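Local structure of probable sugar ABC transporter, sugar-binding protein (Streptococcus pneumoniae, 2W7Y) at residues E205-L210 against K248-N253. The protein probably serves as the extracellular solute-binding component of a sugar ABC transporter and binds the blood group A trisaccharide. Sequence-based numbering, arbitrary orientation.
Sequences EPSIRL and KEIQAN. With A2G (2-acetamido-2-deoxy-alpha-D-galactopyranose), chain C.
Ile250 reaches from helix 237-252 to helix 207-215 and meets Ser207 and Leu210 there, a small buried helix-to-helix packing within one of the two lobes of this bacterial extracellular solute-binding protein. Its CG1 lies 3.8 Å from CB of Ser207. A chi2 of 51° turns CD1 of Ile250 toward Leu210, so that it touches both the same Ser207 CB and, 4.1 Å away, Leu210 CD1. The Leu210 and Ile250 side chains meet at a slant, methyl against methyl. Ser207 offers carbon rather than oxygen: with chi1 at 61° its OG sits between the backbone N and the carbonyl carbon and bonds to Gly204 O. Phe201 of strand 199-201 touches both Leu210 and Ile250, tying the two helices to that strand.

The contact lies on the far side of segment 205-210 from two residues of the glycan pocket, Glu205 and Arg209. The Glu205 carboxylate takes two sugar hydroxyls, one on each oxygen: O3 of the 2-acetamido-2-deoxy-galactose donates to OE1 at 2.6 Å and its O4 to OE2 at 2.7 Å. Ala262 N also bonds to OE2, which should help fix the carboxylate. Asn279 and Trp282 add further hydrogen bonds to the sugar. Arg209, whose NH2 makes a long salt bridge to Glu205 OE1 at 3.8 Å, meets the acetamido group with its guanidinium edge, NH2 donating in plane to the carbonyl oxygen O7 over 2.9 Å at an N-H...O angle of 163°.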
loop_
_atom_site.group_PDB
_atom_site.type_symbol
_atom_site.label_atom_id
_atom_site.label_comp_id
_atom_site.label_asym_id
_atom_site.label_seq_id
_atom_site.Cartn_x
_atom_site.Cartn_y
_atom_site.Cartn_z
ATOM N N GLU A 205 -11.369 3.221 -0.932
ATOM C CA GLU A 205 -10.096 2.495 -0.884
ATOM C C GLU A 205 -9.623 2.225 0.557
ATOM O O GLU A 205 -9.215 1.105 0.859
ATOM C CB GLU A 205 -9.004 3.230 -1.681
ATOM C CG GLU A 205 -7.625 2.550 -1.647
ATOM C CD GLU A 205 -6.510 3.417 -2.222
ATOM O OE1 GLU A 205 -5.651 2.878 -2.947
ATOM O OE2 GLU A 205 -6.486 4.637 -1.952
ATOM N N PRO A 206 -9.666 3.244 1.449
ATOM C CA PRO A 206 -9.233 3.029 2.837
ATOM C C PRO A 206 -10.010 1.968 3.626
ATOM O O PRO A 206 -9.500 1.464 4.628
ATOM C CB PRO A 206 -9.447 4.398 3.484
ATOM C CG PRO A 206 -9.409 5.360 2.356
ATOM C CD PRO A 206 -10.069 4.648 1.231
ATOM N N SER A 207 -11.224 1.642 3.198
ATOM C CA SER A 207 -12.051 0.683 3.935
ATOM C C SER A 207 -11.583 -0.771 3.798
ATOM O O SER A 207 -11.885 -1.598 4.657
ATOM C CB SER A 207 -13.533 0.828 3.569
ATOM O OG SER A 207 -13.753 0.578 2.193
ATOM N N ILE A 208 -10.840 -1.079 2.732
ATOM C CA ILE A 208 -10.268 -2.418 2.559
ATOM C C ILE A 208 -9.161 -2.695 3.581
ATOM O O ILE A 208 -8.869 -3.849 3.886
ATOM C CB ILE A 208 -9.784 -2.689 1.095
ATOM C CG1 ILE A 208 -9.668 -4.199 0.829
ATOM C CG2 ILE A 208 -8.470 -1.945 0.794
ATOM C CD1 ILE A 208 -9.350 -4.579 -0.607
ATOM N N ARG A 209 -8.562 -1.628 4.112
ATOM C CA ARG A 209 -7.537 -1.734 5.150
ATOM C C ARG A 209 -8.156 -2.186 6.471
ATOM O O ARG A 209 -7.492 -2.836 7.284
ATOM C CB ARG A 209 -6.791 -0.404 5.351
ATOM C CG ARG A 209 -6.500 0.403 4.090
ATOM C CD ARG A 209 -5.621 -0.348 3.093
ATOM N NE ARG A 209 -5.150 0.533 2.027
ATOM C CZ ARG A 209 -4.541 0.119 0.920
ATOM N NH1 ARG A 209 -4.320 -1.174 0.716
ATOM N NH2 ARG A 209 -4.152 1.007 0.017
ATOM N N LEU A 210 -9.422 -1.829 6.680
ATOM C CA LEU A 210 -10.191 -2.328 7.822
ATOM C C LEU A 210 -10.554 -3.804 7.661
ATOM O O LEU A 210 -10.453 -4.571 8.617
ATOM C CB LEU A 210 -11.450 -1.487 8.055
ATOM C CG LEU A 210 -11.299 -0.074 8.641
ATOM C CD1 LEU A 210 -12.650 0.623 8.693
ATOM C CD2 LEU A 210 -10.659 -0.104 10.023
ATOM N N LYS A 248 -20.992 -2.675 8.144
ATOM C CA LYS A 248 -21.822 -2.049 9.175
ATOM C C LYS A 248 -21.207 -0.739 9.659
ATOM O O LYS A 248 -21.919 0.246 9.886
ATOM C CB LYS A 248 -22.012 -2.998 10.363
ATOM C CG LYS A 248 -23.081 -4.061 10.163
ATOM C CD LYS A 248 -23.009 -5.127 11.246
ATOM C CE LYS A 248 -23.352 -4.573 12.627
ATOM N NZ LYS A 248 -23.085 -5.564 13.712
ATOM N N GLU A 249 -19.883 -0.742 9.814
ATOM C CA GLU A 249 -19.144 0.441 10.247
ATOM C C GLU A 249 -19.068 1.504 9.151
ATOM O O GLU A 249 -19.163 2.700 9.431
ATOM C CB GLU A 249 -17.745 0.052 10.742
ATOM C CG GLU A 249 -16.952 1.185 11.394
ATOM C CD GLU A 249 -17.718 1.931 12.483
ATOM O OE1 GLU A 249 -17.417 3.120 12.689
ATOM O OE2 GLU A 249 -18.613 1.346 13.130
ATOM N N ILE A 250 -18.912 1.059 7.909
ATOM C CA ILE A 250 -18.907 1.945 6.744
ATOM C C ILE A 250 -20.281 2.606 6.530
ATOM O O ILE A 250 -20.362 3.773 6.125
ATOM C CB ILE A 250 -18.435 1.179 5.472
ATOM C CG1 ILE A 250 -16.917 1.293 5.269
ATOM C CG2 ILE A 250 -19.104 1.716 4.221
ATOM C CD1 ILE A 250 -16.039 0.956 6.473
ATOM N N GLN A 251 -21.350 1.863 6.818
ATOM C CA GLN A 251 -22.712 2.386 6.710
ATOM C C GLN A 251 -22.996 3.400 7.823
ATOM O O GLN A 251 -23.602 4.443 7.580
ATOM C CB GLN A 251 -23.729 1.243 6.734
ATOM C CG GLN A 251 -25.077 1.595 6.114
ATOM C CD GLN A 251 -25.980 0.389 5.968
ATOM O OE1 GLN A 251 -26.356 -0.241 6.953
ATOM N NE2 GLN A 251 -26.337 0.063 4.733
ATOM N N ALA A 252 -22.531 3.087 9.031
ATOM C CA ALA A 252 -22.620 3.989 10.178
ATOM C C ALA A 252 -21.764 5.240 9.977
ATOM O O ALA A 252 -22.075 6.306 10.511
ATOM C CB ALA A 252 -22.205 3.264 11.454
ATOM N N ASN A 253 -20.690 5.094 9.203
ATOM C CA ASN A 253 -19.782 6.194 8.879
ATOM C C ASN A 253 -20.423 7.255 7.974
ATOM O O ASN A 253 -19.962 8.398 7.927
ATOM C CB ASN A 253 -18.498 5.643 8.244
ATOM C CG ASN A 253 -17.393 6.678 8.146
ATOM O OD1 ASN A 253 -16.954 7.238 9.150
ATOM N ND2 ASN A 253 -16.929 6.931 6.929
HETATM O O5 A2G C . -0.948 4.876 -1.140
HETATM C C1 A2G C . -0.546 3.761 -1.980
HETATM C C2 A2G C . -1.795 3.208 -2.648
HETATM N N2 A2G C . -1.470 2.101 -3.548
HETATM C C3 A2G C . -2.458 4.310 -3.485
HETATM O O3 A2G C . -3.580 3.783 -4.197
HETATM C C4 A2G C . -2.857 5.490 -2.598
HETATM O O4 A2G C . -3.860 5.085 -1.658
HETATM C C5 A2G C . -1.612 5.987 -1.852
HETATM C C6 A2G C . -1.943 7.114 -0.877
HETATM O O6 A2G C . -0.763 7.436 -0.138
HETATM C C7 A2G C . -2.072 0.921 -3.458
HETATM O O7 A2G C . -2.921 0.629 -2.615
HETATM C C8 A2G C . -1.614 -0.095 -4.501
#